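Local structure of CYTH domain-containing protein (Pyrococcus horikoshii, 2DC4) at residues R45-I49 and P80-I84; Q95-K100 and Y159-I163. The protein is of unknown function but has a CYTH domain and probably binds triphosphate-type substrates in a barrel-shaped tunnel, as its relatives do. One frame throughout, in Å; residues are numbered along the deposited sequence.

Both contacts set a helix against a strand of the closed antiparallel barrel, but on opposite faces of its wall. Interaction 1 packs the start of helix 80-89 on the outside of strand 42-49, next to the second subunit; interaction 2 packs the C-terminal turn 159-163 against the inward-facing residues of strand 94-107. Each is only partly buried. In interaction 1 aliphatic packing gives way to charged tips at the surface, whereas in interaction 2 it grades into the polar interior through Lys100 and Tyr159. Strand 24-36 lies between the two strands, and Arg47 NH2 comes within 3.4 Å of Lys100 NZ in a basic cluster consistent with an anion-binding tunnel.

Interaction 1: residues R45-I49 and P80-I84; sequences RVRKI and PEGAI
The carbonyl oxygen of Pro80 accepts the amide N of Ile84 at 3.0 Å, a first-turn bond of helix 80-89, and CG1 of Val46 rests 3.8 Å from that same Pro80 O. Strand 45-49 and helix 80-84 run nearly antiparallel, at 165°, with their axes 8.6 Å apart, and the joint between them is made by side chains. Val46 fits against three helix residues. Its CG2 meets Ala83 CB at 3.9 Å, while its CB is 3.8 Å from Ile84 CG1. CG1, anti to the backbone N (chi1 171°), is the branch that reaches Pro80; both methyls touch Ile84 CG1 and Ala83 CB. Lys48 crosses the Pro80 ring at about a right angle, its CG pressed to 3.3 Å from Pro80 CB, tighter than usual for two carbons. With CG and CD both lying on the ring, the chain bends at chi3, and Lys48 NZ stops 4.1 Å from Glu81 OE2, too far for a salt bridge; its ion pair is with Glu32 on strand 24-36. An alanine in place of Lys48 would probably leave Glu32 with one lysine partner fewer, Lys99 remaining, and uncover the CB-CG side of the Pro80 ring. The arrangement is a helix packed on the outer wall of a CYTH barrel, with Arg45 and Arg47 directed to the other side of the strand. Strand 42-49 pairs with strands 54-62 and 24-36, and the helix reaches both, Pro80 touching Ser55 and Ile84 touching Val34; Ala83 also packs on Phe75 of the second subunit.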
# COMPACT_ATOMS: atom_id res chain seq x y z
N ARG A 45 -4.37 -7.75 -5.80
CA ARG A 45 -3.20 -8.58 -5.58
C ARG A 45 -2.02 -7.77 -5.10
O ARG A 45 -1.96 -6.55 -5.30
CB ARG A 45 -2.80 -9.31 -6.86
CG ARG A 45 -2.18 -8.38 -7.88
CD ARG A 45 -1.82 -9.05 -9.20
NE ARG A 45 -1.26 -8.07 -10.11
CZ ARG A 45 -1.53 -8.01 -11.41
NH1 ARG A 45 -2.36 -8.89 -11.96
NH2 ARG A 45 -0.98 -7.07 -12.16
N VAL A 46 -1.09 -8.46 -4.46
CA VAL A 46 0.15 -7.86 -4.00
C VAL A 46 1.21 -8.59 -4.81
O VAL A 46 1.32 -9.81 -4.74
CB VAL A 46 0.41 -8.11 -2.51
CG1 VAL A 46 1.81 -7.65 -2.15
CG2 VAL A 46 -0.63 -7.38 -1.67
N ARG A 47 1.97 -7.83 -5.59
CA ARG A 47 3.02 -8.42 -6.42
C ARG A 47 4.43 -8.14 -5.92
O ARG A 47 4.74 -7.04 -5.48
CB ARG A 47 2.91 -7.89 -7.85
CG ARG A 47 4.14 -8.17 -8.71
CD ARG A 47 3.89 -7.84 -10.19
NE ARG A 47 2.85 -8.68 -10.76
CZ ARG A 47 2.28 -8.47 -11.94
NH1 ARG A 47 2.65 -7.44 -12.69
NH2 ARG A 47 1.34 -9.29 -12.38
N LYS A 48 5.26 -9.18 -5.98
CA LYS A 48 6.67 -9.10 -5.62
C LYS A 48 7.46 -9.49 -6.87
O LYS A 48 7.19 -10.52 -7.48
CB LYS A 48 7.00 -10.08 -4.50
CG LYS A 48 6.47 -9.68 -3.14
CD LYS A 48 6.81 -10.71 -2.07
CE LYS A 48 5.96 -11.97 -2.21
NZ LYS A 48 6.20 -12.93 -1.09
N ILE A 49 8.42 -8.65 -7.25
CA ILE A 49 9.27 -8.95 -8.40
C ILE A 49 10.58 -9.28 -7.71
O ILE A 49 11.34 -8.39 -7.33
CB ILE A 49 9.43 -7.75 -9.32
CG1 ILE A 49 8.06 -7.19 -9.69
CG2 ILE A 49 10.17 -8.18 -10.60
CD1 ILE A 49 8.10 -6.00 -10.63
N PRO A 80 5.96 -5.78 0.80
CA PRO A 80 4.93 -6.69 0.28
C PRO A 80 4.38 -7.63 1.35
O PRO A 80 3.21 -8.00 1.32
CB PRO A 80 5.66 -7.43 -0.84
CG PRO A 80 7.09 -7.46 -0.35
CD PRO A 80 7.28 -6.06 0.20
N GLU A 81 5.23 -8.02 2.30
CA GLU A 81 4.78 -8.91 3.37
C GLU A 81 3.76 -8.16 4.21
O GLU A 81 2.75 -8.72 4.62
CB GLU A 81 5.95 -9.34 4.26
CG GLU A 81 6.94 -10.32 3.64
CD GLU A 81 7.80 -9.71 2.55
OE1 GLU A 81 8.24 -8.55 2.72
OE2 GLU A 81 8.06 -10.39 1.54
N GLY A 82 4.05 -6.88 4.45
CA GLY A 82 3.15 -6.07 5.24
C GLY A 82 1.83 -5.83 4.52
O GLY A 82 0.78 -5.80 5.14
N ALA A 83 1.90 -5.65 3.21
CA ALA A 83 0.68 -5.42 2.43
C ALA A 83 -0.21 -6.66 2.45
O ALA A 83 -1.44 -6.56 2.52
CB ALA A 83 1.05 -5.07 0.99
N ILE A 84 0.41 -7.83 2.38
CA ILE A 84 -0.35 -9.08 2.41
C ILE A 84 -0.98 -9.24 3.79
O ILE A 84 -2.15 -9.61 3.91
CB ILE A 84 0.57 -10.27 2.06
CG1 ILE A 84 0.88 -10.22 0.56
CG2 ILE A 84 -0.11 -11.59 2.44
CD1 ILE A 84 2.04 -11.10 0.12

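Interaction 2: residues Q95-K100 and Y159-I163; sequences QGVVKK and YIELI
The Tyr159 ring receives the aliphatic end of Lys100, whose CE lies 4.0 Å from Tyr159 CD1, the two side chains crossing at about a right angle; Lys6 adds a cation-pi contact to the same ring. The other flat group, the amide of Gln95, sets its OE1 3.4 Å from Ile160 CG1 at the opposite end of the strand segment. Between them the C-terminal helix 159-162 lies against strand 94-107 of the closed eight-stranded barrel, the tunnel fold of CYTH proteins. The polar tips find partners deeper in: Tyr159 OH bonds to Asp125 and Asn115, and Lys100 NZ to Gln31. Bends at chi3 and chi4 fold the lysine chain over, so that its CE meets the ring while NZ turns to strand 24-36. Val98 forms the middle of the interface. Its CG1 touches Tyr159 CB at 4.1 Å, and its CG2 lies 3.9 Å from Ile160 CA. At Gly96 the helix comes close to the strand backbone, with Ile160 CD1 3.8 Å from Gly96 CA; a CB on Gly96 would run into that methyl, and the glycine's own backbone angles would also jam it against the preceding carbonyl. The helix ends as Ile163 N bonds to Tyr159 O, and Ile163 then turns back toward the strand. Its CG1 sits between the backbone N and the carbonyl carbon (chi1 56°), which carries CD1 to within 4.0 Å of Val98 CG2 and sets Ile163 CD1 3.5 Å from Val97 O.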
# COMPACT_ATOMS: atom_id res chain seq x y z
N GLN A 95 -6.96 -15.66 -2.41
CA GLN A 95 -7.59 -16.37 -3.52
C GLN A 95 -6.63 -17.37 -4.16
O GLN A 95 -7.04 -18.41 -4.67
CB GLN A 95 -8.06 -15.33 -4.54
CG GLN A 95 -8.87 -15.84 -5.70
CD GLN A 95 -9.35 -14.71 -6.58
OE1 GLN A 95 -8.56 -13.90 -7.06
NE2 GLN A 95 -10.66 -14.64 -6.79
N GLY A 96 -5.34 -17.04 -4.13
CA GLY A 96 -4.34 -17.91 -4.71
C GLY A 96 -3.04 -17.16 -4.95
O GLY A 96 -2.96 -15.96 -4.68
N VAL A 97 -2.04 -17.86 -5.46
CA VAL A 97 -0.75 -17.25 -5.73
C VAL A 97 -0.30 -17.60 -7.13
O VAL A 97 -0.21 -18.77 -7.49
CB VAL A 97 0.32 -17.75 -4.74
CG1 VAL A 97 1.67 -17.10 -5.07
CG2 VAL A 97 -0.09 -17.43 -3.31
N VAL A 98 -0.03 -16.57 -7.94
CA VAL A 98 0.42 -16.78 -9.31
C VAL A 98 1.91 -16.47 -9.39
O VAL A 98 2.33 -15.37 -9.01
CB VAL A 98 -0.32 -15.88 -10.31
CG1 VAL A 98 0.24 -16.10 -11.72
CG2 VAL A 98 -1.82 -16.18 -10.29
N LYS A 99 2.69 -17.42 -9.88
CA LYS A 99 4.12 -17.23 -10.02
C LYS A 99 4.48 -17.35 -11.49
O LYS A 99 4.09 -18.31 -12.16
CB LYS A 99 4.88 -18.29 -9.22
CG LYS A 99 4.63 -18.21 -7.72
CD LYS A 99 5.43 -19.27 -6.97
CE LYS A 99 6.93 -19.06 -7.13
NZ LYS A 99 7.37 -17.73 -6.61
N LYS A 100 5.21 -16.37 -12.00
CA LYS A 100 5.57 -16.43 -13.41
C LYS A 100 6.88 -15.73 -13.70
O LYS A 100 7.36 -14.92 -12.91
CB LYS A 100 4.47 -15.78 -14.25
CG LYS A 100 4.48 -14.26 -14.19
CD LYS A 100 3.48 -13.64 -15.17
CE LYS A 100 2.09 -13.50 -14.56
NZ LYS A 100 2.04 -12.40 -13.55
N TYR A 159 -5.09 -15.13 -15.16
CA TYR A 159 -4.07 -16.02 -14.63
C TYR A 159 -4.47 -16.67 -13.32
O TYR A 159 -4.15 -17.83 -13.08
CB TYR A 159 -2.75 -15.26 -14.46
CG TYR A 159 -2.07 -14.98 -15.78
CD1 TYR A 159 -1.63 -13.69 -16.10
CD2 TYR A 159 -1.89 -15.99 -16.72
CE1 TYR A 159 -1.03 -13.43 -17.34
CE2 TYR A 159 -1.30 -15.74 -17.95
CZ TYR A 159 -0.87 -14.46 -18.26
OH TYR A 159 -0.31 -14.21 -19.49
N ILE A 160 -5.19 -15.93 -12.47
CA ILE A 160 -5.61 -16.49 -11.20
C ILE A 160 -6.63 -17.62 -11.41
O ILE A 160 -6.78 -18.51 -10.56
CB ILE A 160 -6.17 -15.38 -10.26
CG1 ILE A 160 -6.46 -15.95 -8.86
CG2 ILE A 160 -7.41 -14.74 -10.87
CD1 ILE A 160 -5.25 -16.56 -8.17
N GLU A 161 -7.31 -17.61 -12.56
CA GLU A 161 -8.28 -18.66 -12.88
C GLU A 161 -7.61 -19.83 -13.62
O GLU A 161 -8.13 -20.94 -13.65
CB GLU A 161 -9.41 -18.11 -13.77
CG GLU A 161 -10.14 -16.89 -13.22
CD GLU A 161 -11.23 -16.37 -14.16
OE1 GLU A 161 -10.94 -16.13 -15.35
OE2 GLU A 161 -12.38 -16.21 -13.69
N LEU A 162 -6.45 -19.56 -14.22
CA LEU A 162 -5.72 -20.57 -14.98
C LEU A 162 -4.82 -21.51 -14.19
O LEU A 162 -4.61 -22.65 -14.59
CB LEU A 162 -4.88 -19.89 -16.07
CG LEU A 162 -5.67 -19.25 -17.21
CD1 LEU A 162 -4.81 -18.24 -17.95
CD2 LEU A 162 -6.17 -20.34 -18.15
N ILE A 163 -4.27 -21.03 -13.07
CA ILE A 163 -3.38 -21.86 -12.28
C ILE A 163 -4.12 -23.06 -11.68
O ILE A 163 -5.22 -22.93 -11.14
CB ILE A 163 -2.72 -21.05 -11.15
CG1 ILE A 163 -3.78 -20.39 -10.28
CG2 ILE A 163 -1.79 -20.00 -11.75
CD1 ILE A 163 -3.22 -19.70 -9.04